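Local coordinates for hypothetical membrane protein (Corynebacterium glutamicum, PDB 6JSB) that binds heme, held through a tyrosine on its iron, and probably passes it along the heme uptake machinery of the corynebacterial cell envelope, at residues I150-E155 with L188-E193; R4-T9 with L62-G67; A12-R17 with A182-T187. One frame throughout, in Å; residues are numbered along the deposited sequence.

Interaction 1 of 3, residues I150-E155 with L188-E193; sequences IDLTQE and LNLTNE. With CA (calcium ion), chain E.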
loop_
_atom_site.group_PDB
_atom_site.type_symbol
_atom_site.label_atom_id
_atom_site.label_comp_id
_atom_site.label_asym_id
_atom_site.label_seq_id
_atom_site.Cartn_x
_atom_site.Cartn_y
_atom_site.Cartn_z
ATOM N N ILE A 150 16.397 -10.411 6.087
ATOM C CA ILE A 150 16.629 -9.768 4.793
ATOM C C ILE A 150 18.119 -9.499 4.634
ATOM O O ILE A 150 18.697 -8.761 5.446
ATOM C CB ILE A 150 15.861 -8.442 4.681
ATOM C CG1 ILE A 150 14.384 -8.623 5.018
ATOM C CG2 ILE A 150 16.054 -7.898 3.283
ATOM C CD1 ILE A 150 13.737 -9.559 4.086
ATOM N N ASP A 151 18.735 -10.087 3.605
ATOM C CA ASP A 151 20.172 -9.962 3.343
ATOM C C ASP A 151 20.339 -9.490 1.896
ATOM O O ASP A 151 20.268 -10.298 0.957
ATOM C CB ASP A 151 20.864 -11.304 3.584
ATOM C CG ASP A 151 22.357 -11.267 3.254
ATOM O OD1 ASP A 151 22.886 -10.172 2.959
ATOM O OD2 ASP A 151 22.992 -12.352 3.281
ATOM N N LEU A 152 20.545 -8.173 1.696
ATOM C CA LEU A 152 20.609 -7.670 0.316
ATOM C C LEU A 152 21.977 -7.908 -0.335
ATOM O O LEU A 152 22.213 -7.445 -1.458
ATOM C CB LEU A 152 20.244 -6.183 0.275
ATOM C CG LEU A 152 18.872 -5.827 0.843
ATOM C CD1 LEU A 152 18.698 -4.312 0.790
ATOM C CD2 LEU A 152 17.794 -6.553 0.060
ATOM N N THR A 153 22.869 -8.634 0.326
ATOM C CA THR A 153 24.091 -9.057 -0.358
ATOM C C THR A 153 23.871 -10.370 -1.074
ATOM O O THR A 153 24.744 -10.798 -1.841
ATOM C CB THR A 153 25.292 -9.172 0.595
ATOM O OG1 THR A 153 25.101 -10.238 1.542
ATOM C CG2 THR A 153 25.571 -7.827 1.310
ATOM N N GLN A 154 22.723 -11.015 -0.856
ATOM C CA GLN A 154 22.372 -12.180 -1.661
ATOM C C GLN A 154 21.787 -11.724 -2.992
ATOM O O GLN A 154 20.937 -10.826 -3.042
ATOM C CB GLN A 154 21.341 -13.075 -0.948
ATOM C CG GLN A 154 21.884 -13.766 0.293
ATOM C CD GLN A 154 20.807 -14.554 1.036
ATOM O OE1 GLN A 154 19.819 -14.983 0.436
ATOM N NE2 GLN A 154 20.985 -14.723 2.353
ATOM N N GLU A 155 22.203 -12.379 -4.075
ATOM C CA GLU A 155 21.807 -11.872 -5.389
ATOM C C GLU A 155 20.312 -12.010 -5.636
ATOM O O GLU A 155 19.690 -11.110 -6.224
ATOM C CB GLU A 155 22.607 -12.602 -6.463
ATOM C CG GLU A 155 22.266 -12.128 -7.845
ATOM C CD GLU A 155 23.142 -12.771 -8.937
ATOM O OE1 GLU A 155 24.290 -12.339 -9.111
ATOM O OE2 GLU A 155 22.646 -13.692 -9.616
ATOM N N LEU A 188 8.772 -9.855 -1.224
ATOM C CA LEU A 188 9.811 -9.086 -1.918
ATOM C C LEU A 188 10.465 -10.023 -2.909
ATOM O O LEU A 188 10.942 -11.089 -2.498
ATOM C CB LEU A 188 10.863 -8.566 -0.950
ATOM C CG LEU A 188 10.302 -7.673 0.146
ATOM C CD1 LEU A 188 11.477 -7.280 1.150
ATOM C CD2 LEU A 188 9.679 -6.450 -0.564
ATOM N N ASN A 189 10.478 -9.643 -4.197
ATOM C CA ASN A 189 11.105 -10.441 -5.261
ATOM C C ASN A 189 12.281 -9.573 -5.752
ATOM O O ASN A 189 12.090 -8.692 -6.589
ATOM C CB ASN A 189 10.132 -10.701 -6.410
ATOM C CG ASN A 189 8.778 -11.277 -5.931
ATOM O OD1 ASN A 189 8.714 -12.452 -5.579
ATOM N ND2 ASN A 189 7.709 -10.451 -5.956
ATOM N N LEU A 190 13.468 -9.768 -5.206
ATOM C CA LEU A 190 14.528 -8.786 -5.410
ATOM C C LEU A 190 15.688 -9.421 -6.166
ATOM O O LEU A 190 16.022 -10.579 -5.927
ATOM C CB LEU A 190 15.089 -8.277 -4.071
ATOM C CG LEU A 190 14.044 -7.740 -3.096
ATOM C CD1 LEU A 190 14.734 -7.322 -1.789
ATOM C CD2 LEU A 190 13.223 -6.603 -3.761
ATOM N N THR A 191 16.374 -8.617 -6.979
ATOM C CA THR A 191 17.669 -8.970 -7.554
ATOM C C THR A 191 18.634 -7.915 -7.042
ATOM O O THR A 191 18.393 -6.722 -7.233
ATOM C CB THR A 191 17.585 -8.965 -9.088
ATOM O OG1 THR A 191 16.615 -9.938 -9.498
ATOM C CG2 THR A 191 18.950 -9.294 -9.722
ATOM N N ASN A 192 19.723 -8.343 -6.385
ATOM C CA ASN A 192 20.690 -7.430 -5.773
ATOM C C ASN A 192 21.999 -7.609 -6.508
ATOM O O ASN A 192 22.627 -8.669 -6.407
ATOM C CB ASN A 192 20.881 -7.715 -4.282
ATOM C CG ASN A 192 19.602 -7.570 -3.518
ATOM O OD1 ASN A 192 19.027 -6.463 -3.483
ATOM N ND2 ASN A 192 19.129 -8.656 -2.905
ATOM N N GLU A 193 22.424 -6.581 -7.239
ATOM C CA GLU A 193 23.709 -6.631 -7.956
ATOM C C GLU A 193 24.759 -6.014 -7.044
ATOM O O GLU A 193 24.697 -4.815 -6.754
ATOM C CB GLU A 193 23.615 -5.889 -9.282
HETATM CA CA CA E . 24.642 -14.243 -10.765
HETATM O O HOH W 1 26.203 -14.994 -9.214
HETATM O O HOH W 2 23.929 -16.426 -10.044
#
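A type I beta turn, D151 to Q154, in the loop leading to strand 156-165 packs against strand 188-193 and runs into a calcium site at E155. D151 suits the first turn position: its OD1 takes the backbone N-H of T153, an Asx turn, and also the T153 hydroxyl through its syn lone pair. N192 is the docking residue on the strand. With CG beside the backbone N (chi1 -60°), its amide faces the carbonyls of the turn, and ND2 donates to Q154 O at 2.8 Å, nearly along the C=O axis (174°). Its backbone N grips the next carbonyl, E155 O, at 2.8 Å; the first bond needs an asparagine-like amide, whose OD1 is taken by the hydroxyl of T8 on strand 2-14. L152 O, buried 3.1 Å from N192 CB, has no polar partner in the model. Beside it the L152 and L190 side chains cross obliquely, CD2 of L152 touching CD1 of L190 at 3.7 Å, and this CD2 also lies against N192 OD1. E155 turns outward on an extended chain, its carboxylate chelating calcium through OE1 at 2.5 Å and OE2 at 2.4 Å, and two waters are also bound to the ion.

Interaction 2 of 3, residues R4-T9 with L62-G67; sequences RVVTTT and LGSEEG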
loop_
_atom_site.group_PDB
_atom_site.type_symbol
_atom_site.label_atom_id
_atom_site.label_comp_id
_atom_site.label_asym_id
_atom_site.label_seq_id
_atom_site.Cartn_x
_atom_site.Cartn_y
_atom_site.Cartn_z
ATOM N N ARG A 4 31.486 -1.382 -1.257
ATOM C CA ARG A 4 30.451 -2.273 -1.767
ATOM C C ARG A 4 29.292 -1.424 -2.264
ATOM O O ARG A 4 28.768 -0.593 -1.515
ATOM C CB ARG A 4 29.989 -3.242 -0.678
ATOM C CG ARG A 4 28.900 -4.208 -1.090
ATOM C CD ARG A 4 28.344 -4.931 0.134
ATOM N NE ARG A 4 27.637 -4.013 1.018
ATOM C CZ ARG A 4 27.472 -4.217 2.321
ATOM N NH1 ARG A 4 27.975 -5.306 2.886
ATOM N NH2 ARG A 4 26.805 -3.333 3.055
ATOM N N VAL A 5 28.893 -1.626 -3.525
ATOM C CA VAL A 5 27.739 -0.943 -4.103
ATOM C C VAL A 5 26.688 -2.021 -4.353
ATOM O O VAL A 5 27.020 -3.089 -4.877
ATOM C CB VAL A 5 28.096 -0.203 -5.403
ATOM C CG1 VAL A 5 26.836 0.313 -6.057
ATOM C CG2 VAL A 5 29.036 0.956 -5.113
ATOM N N VAL A 6 25.455 -1.795 -3.901
ATOM C CA VAL A 6 24.367 -2.762 -4.103
ATOM C C VAL A 6 23.278 -2.053 -4.888
ATOM O O VAL A 6 22.767 -1.021 -4.446
ATOM C CB VAL A 6 23.839 -3.326 -2.768
ATOM C CG1 VAL A 6 22.675 -4.354 -2.973
ATOM C CG2 VAL A 6 25.008 -4.005 -2.003
ATOM N N THR A 7 22.960 -2.576 -6.069
ATOM C CA THR A 7 21.868 -2.074 -6.911
ATOM C C THR A 7 20.758 -3.103 -6.824
ATOM O O THR A 7 20.968 -4.264 -7.187
ATOM C CB THR A 7 22.308 -1.923 -8.362
ATOM O OG1 THR A 7 23.420 -1.028 -8.418
ATOM C CG2 THR A 7 21.151 -1.366 -9.223
ATOM N N THR A 8 19.585 -2.675 -6.364
ATOM C CA THR A 8 18.466 -3.596 -6.131
ATOM C C THR A 8 17.341 -3.269 -7.111
ATOM O O THR A 8 16.959 -2.104 -7.244
ATOM C CB THR A 8 17.962 -3.468 -4.702
ATOM O OG1 THR A 8 19.024 -3.759 -3.774
ATOM C CG2 THR A 8 16.747 -4.441 -4.471
ATOM N N THR A 9 16.827 -4.292 -7.796
ATOM C CA THR A 9 15.682 -4.170 -8.684
ATOM C C THR A 9 14.670 -5.239 -8.290
ATOM O O THR A 9 14.994 -6.179 -7.565
ATOM C CB THR A 9 16.060 -4.357 -10.149
ATOM O OG1 THR A 9 16.813 -5.587 -10.299
ATOM C CG2 THR A 9 16.952 -3.165 -10.570
ATOM N N LEU A 62 12.312 0.646 -6.665
ATOM C CA LEU A 62 13.150 1.746 -7.138
ATOM C C LEU A 62 14.629 1.535 -6.807
ATOM O O LEU A 62 15.498 1.936 -7.598
ATOM C CB LEU A 62 12.691 3.075 -6.502
ATOM C CG LEU A 62 11.244 3.451 -6.874
ATOM C CD1 LEU A 62 10.801 4.721 -6.127
ATOM C CD2 LEU A 62 11.119 3.624 -8.336
ATOM N N GLY A 63 14.910 0.915 -5.667
ATOM C CA GLY A 63 16.277 0.674 -5.239
ATOM C C GLY A 63 16.303 0.358 -3.756
ATOM O O GLY A 63 15.262 0.202 -3.100
ATOM N N SER A 64 17.518 0.215 -3.246
ATOM C CA SER A 64 17.674 -0.058 -1.826
ATOM C C SER A 64 18.688 0.903 -1.223
ATOM O O SER A 64 19.470 1.559 -1.926
ATOM C CB SER A 64 18.126 -1.496 -1.583
ATOM O OG SER A 64 19.448 -1.659 -2.142
ATOM N N GLU A 65 18.650 0.991 0.099
ATOM C CA GLU A 65 19.697 1.624 0.894
ATOM C C GLU A 65 19.910 0.741 2.102
ATOM O O GLU A 65 19.181 -0.227 2.306
ATOM C CB GLU A 65 19.305 3.041 1.311
ATOM C CG GLU A 65 18.028 3.080 2.124
ATOM C CD GLU A 65 17.401 4.465 2.155
ATOM O OE1 GLU A 65 17.731 5.274 1.251
ATOM O OE2 GLU A 65 16.587 4.744 3.077
ATOM N N GLU A 66 20.910 1.056 2.926
ATOM C CA GLU A 66 21.109 0.221 4.108
ATOM C C GLU A 66 19.796 0.180 4.909
ATOM O O GLU A 66 19.248 1.219 5.266
ATOM C CB GLU A 66 22.247 0.744 5.002
ATOM C CG GLU A 66 22.547 -0.235 6.142
ATOM C CD GLU A 66 24.048 -0.582 6.311
ATOM O OE1 GLU A 66 24.867 0.340 6.468
ATOM O OE2 GLU A 66 24.422 -1.779 6.300
ATOM N N GLY A 67 19.257 -1.017 5.104
ATOM C CA GLY A 67 18.045 -1.168 5.892
ATOM C C GLY A 67 16.743 -0.756 5.237
ATOM O O GLY A 67 15.733 -0.670 5.948
HETATM O O HOH W 3 19.582 0.084 -5.392
HETATM O O HOH W 4 17.577 0.066 -8.768
#
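Strands 4-9 and 62-65 run roughly antiparallel, their axes 141° apart and 5.3 Å from each other at closest approach, but at this end of the pairing water and hydroxyl groups take over from direct backbone bonds. T8 carries the contact. Its CB points toward the other strand and lies 3.7 Å from S64 CB, so the two small side chains abut at their roots. From there the branches part: CG2 is anti to the backbone N, and OG1 sits beside that N, anti to the carbonyl carbon. OG1 receives the S64 OG proton at 2.7 Å. S64 can reach it because its own OG occupies the crowded position between N and C (chi1 65°), which turns it toward T8. Either end of T8's backbone is met through water: one water accepts from T8 N and from S64 N at 3.0 Å, and another donates to T8 O at 2.7 Å and to L62 O. The separation coincides with a classic beta bulge in which L62 and G63 both face K70. G63, at phi 163°, has a backbone shape that residues with a CB seldom adopt, and its CA lies 3.5 Å from T8 O. Farther along, R4 NH2 and E66 OE2 stay 4.3 Å apart, too far for a salt bridge. Short hydroxyl side chains suit this place: having accepted S64's proton, T8 OG1 is left to donate its own to N192 OD1, so a chain of hydrogen bonds spans three strands and probably aligns each hydroxyl, while water satisfies the spread backbone.

Interaction 3 of 3, residues A12-R17 with A182-T187; sequences ADWSVR and ALAPIT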
loop_
_atom_site.group_PDB
_atom_site.type_symbol
_atom_site.label_atom_id
_atom_site.label_comp_id
_atom_site.label_asym_id
_atom_site.label_seq_id
_atom_site.Cartn_x
_atom_site.Cartn_y
_atom_site.Cartn_z
ATOM N N ALA A 12 7.571 -5.882 -5.394
ATOM C CA ALA A 12 6.945 -6.385 -4.165
ATOM C C ALA A 12 5.509 -6.738 -4.523
ATOM O O ALA A 12 4.821 -5.939 -5.156
ATOM C CB ALA A 12 6.952 -5.373 -3.031
ATOM N N ASP A 13 5.051 -7.899 -4.066
ATOM C CA ASP A 13 3.661 -8.323 -4.208
ATOM C C ASP A 13 2.954 -8.001 -2.907
ATOM O O ASP A 13 3.254 -8.628 -1.895
ATOM C CB ASP A 13 3.556 -9.838 -4.467
ATOM C CG ASP A 13 3.840 -10.249 -5.939
ATOM O OD1 ASP A 13 5.010 -10.166 -6.393
ATOM O OD2 ASP A 13 2.895 -10.731 -6.617
ATOM N N TRP A 14 1.968 -7.087 -2.942
ATOM C CA TRP A 14 1.255 -6.701 -1.699
ATOM C C TRP A 14 -0.158 -6.295 -2.084
ATOM O O TRP A 14 -0.330 -5.218 -2.679
ATOM C CB TRP A 14 1.968 -5.554 -0.996
ATOM C CG TRP A 14 1.314 -5.183 0.298
ATOM C CD1 TRP A 14 0.883 -6.045 1.292
ATOM C CD2 TRP A 14 0.980 -3.870 0.711
ATOM N NE1 TRP A 14 0.310 -5.286 2.330
ATOM C CE2 TRP A 14 0.304 -3.971 1.958
ATOM C CE3 TRP A 14 1.126 -2.601 0.102
ATOM C CZ2 TRP A 14 -0.151 -2.862 2.666
ATOM C CZ3 TRP A 14 0.632 -1.452 0.834
ATOM C CH2 TRP A 14 0.013 -1.618 2.078
ATOM N N SER A 15 -1.165 -7.109 -1.695
ATOM C CA SER A 15 -2.557 -6.816 -2.081
ATOM C C SER A 15 -3.245 -5.819 -1.151
ATOM O O SER A 15 -4.415 -5.533 -1.347
ATOM C CB SER A 15 -3.407 -8.104 -2.069
ATOM O OG SER A 15 -2.797 -9.051 -2.926
ATOM N N VAL A 16 -2.545 -5.307 -0.145
ATOM C CA VAL A 16 -3.010 -4.374 0.883
ATOM C C VAL A 16 -3.896 -5.119 1.880
ATOM O O VAL A 16 -3.521 -5.301 3.051
ATOM C CB VAL A 16 -3.721 -3.123 0.262
ATOM C CG1 VAL A 16 -4.109 -2.148 1.375
ATOM C CG2 VAL A 16 -2.728 -2.397 -0.684
ATOM N N ARG A 17 -5.076 -5.575 1.437
ATOM C CA ARG A 17 -5.905 -6.486 2.206
ATOM C C ARG A 17 -7.020 -7.041 1.296
ATOM O O ARG A 17 -7.809 -6.245 0.775
ATOM C CB ARG A 17 -6.489 -5.748 3.414
ATOM C CG ARG A 17 -7.449 -6.519 4.246
ATOM C CD ARG A 17 -6.860 -7.523 5.284
ATOM N NE ARG A 17 -8.083 -8.170 5.784
ATOM C CZ ARG A 17 -8.541 -8.129 7.021
ATOM N NH1 ARG A 17 -7.764 -7.602 7.984
ATOM N NH2 ARG A 17 -9.732 -8.689 7.294
ATOM N N ALA A 182 -4.249 -7.981 11.064
ATOM C CA ALA A 182 -3.395 -8.465 9.992
ATOM C C ALA A 182 -3.787 -7.805 8.680
ATOM O O ALA A 182 -4.967 -7.614 8.404
ATOM C CB ALA A 182 -3.560 -9.982 9.898
ATOM N N LEU A 183 -2.802 -7.421 7.894
ATOM C CA LEU A 183 -3.072 -6.956 6.530
ATOM C C LEU A 183 -2.565 -8.031 5.563
ATOM O O LEU A 183 -2.182 -9.153 5.950
ATOM C CB LEU A 183 -2.409 -5.611 6.263
ATOM C CG LEU A 183 -2.882 -4.498 7.236
ATOM C CD1 LEU A 183 -2.104 -3.251 6.850
ATOM C CD2 LEU A 183 -4.416 -4.260 7.159
ATOM N N ALA A 184 -2.606 -7.704 4.282
ATOM C CA ALA A 184 -2.102 -8.696 3.323
ATOM C C ALA A 184 -0.602 -8.909 3.519
ATOM O O ALA A 184 0.132 -7.985 3.831
ATOM C CB ALA A 184 -2.317 -8.194 1.869
ATOM N N PRO A 185 -0.105 -10.110 3.287
ATOM C CA PRO A 185 1.347 -10.333 3.393
ATOM C C PRO A 185 2.066 -9.653 2.234
ATOM O O PRO A 185 1.477 -9.406 1.168
ATOM C CB PRO A 185 1.468 -11.856 3.284
ATOM C CG PRO A 185 0.309 -12.204 2.414
ATOM C CD PRO A 185 -0.806 -11.315 2.888
ATOM N N ILE A 186 3.357 -9.310 2.443
ATOM C CA ILE A 186 4.149 -8.640 1.400
ATOM C C ILE A 186 5.272 -9.588 0.975
ATOM O O ILE A 186 5.947 -10.172 1.819
ATOM C CB ILE A 186 4.684 -7.266 1.865
ATOM C CG1 ILE A 186 5.557 -6.598 0.792
ATOM C CG2 ILE A 186 5.525 -7.351 3.217
ATOM C CD1 ILE A 186 5.536 -5.020 0.924
ATOM N N THR A 187 5.430 -9.810 -0.329
ATOM C CA THR A 187 6.519 -10.655 -0.823
ATOM C C THR A 187 7.511 -9.748 -1.553
ATOM O O THR A 187 7.116 -8.968 -2.419
ATOM C CB THR A 187 6.023 -11.742 -1.788
ATOM O OG1 THR A 187 5.133 -12.627 -1.090
ATOM C CG2 THR A 187 7.199 -12.560 -2.252
HETATM O O HOH W 5 -0.533 -9.724 -0.631
#
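Segments 12-17 and 182-187 run antiparallel, joined at the hydrogen-bonded pair D13 and T187, where D13 N donates to T187 O at 2.8 Å and T187 N returns a bond to D13 O at 2.9 Å. Beyond W14 the two chains part; a water bridges S15 N and P185 O, and direct backbone bonding resumes where A184 N gives V16 O a 2.9 Å bond from above the carbonyl plane. V16, at phi 74° and psi -67°, is the centre of a classic gamma turn from S15 to R17, closed by a weak R17 N to S15 O bond. On the D13 and T187 face the two CB atoms touch at 4.1 Å, and T187 OG1 turns to T160. On the other face W14, its CG anti to the backbone N, swings its indole over so that the NE1 edge meets A184 O at 3.1 Å in a weak, bent bond; T163 also holds that carbonyl. I186 CD1 packs against W14 CB. The gamma turn places V16 CA 3.5 Å above one indole face, toward its rim. Here two neighbouring strands of the curled antiparallel sheet of the HtaA domain open out toward the heme pocket, which includes R17. A184 suits the narrow place against the gamma turn, where its methyl lies 3.3 Å from V16 O and also touches S15 CB. R17, the N-cap of helix 18-24, extends past L183 on a chain bent at chi2 (80°), and its NH1 joins a salt bridge to E181 with a 2.8 Å bond to A182 O, nearly along the C=O axis but bent at the hydrogen.

Overall arrangement
All three contacts reach one curled antiparallel sheet, interaction 1 through a loop docked on it; strand 2-14 lies between strands 56-65 and 186-198. Interactions 2 and 3 share strand 2-14, and interactions 1 and 3 share strand 186-198. Interactions 1 and 2 lie with centres about 8 Å apart, at the sheet end away from the heme; interaction 3 lies about 19 Å from the first and 22 Å from the second, toward the pocket. Along the chain, interaction 2 closes before interaction 1 opens, whereas interaction 3 crosses both, its segments 165 residues apart. The terminal strands pair along much of their length, linking the calcium-binding loop to the heme-binding end of the domain.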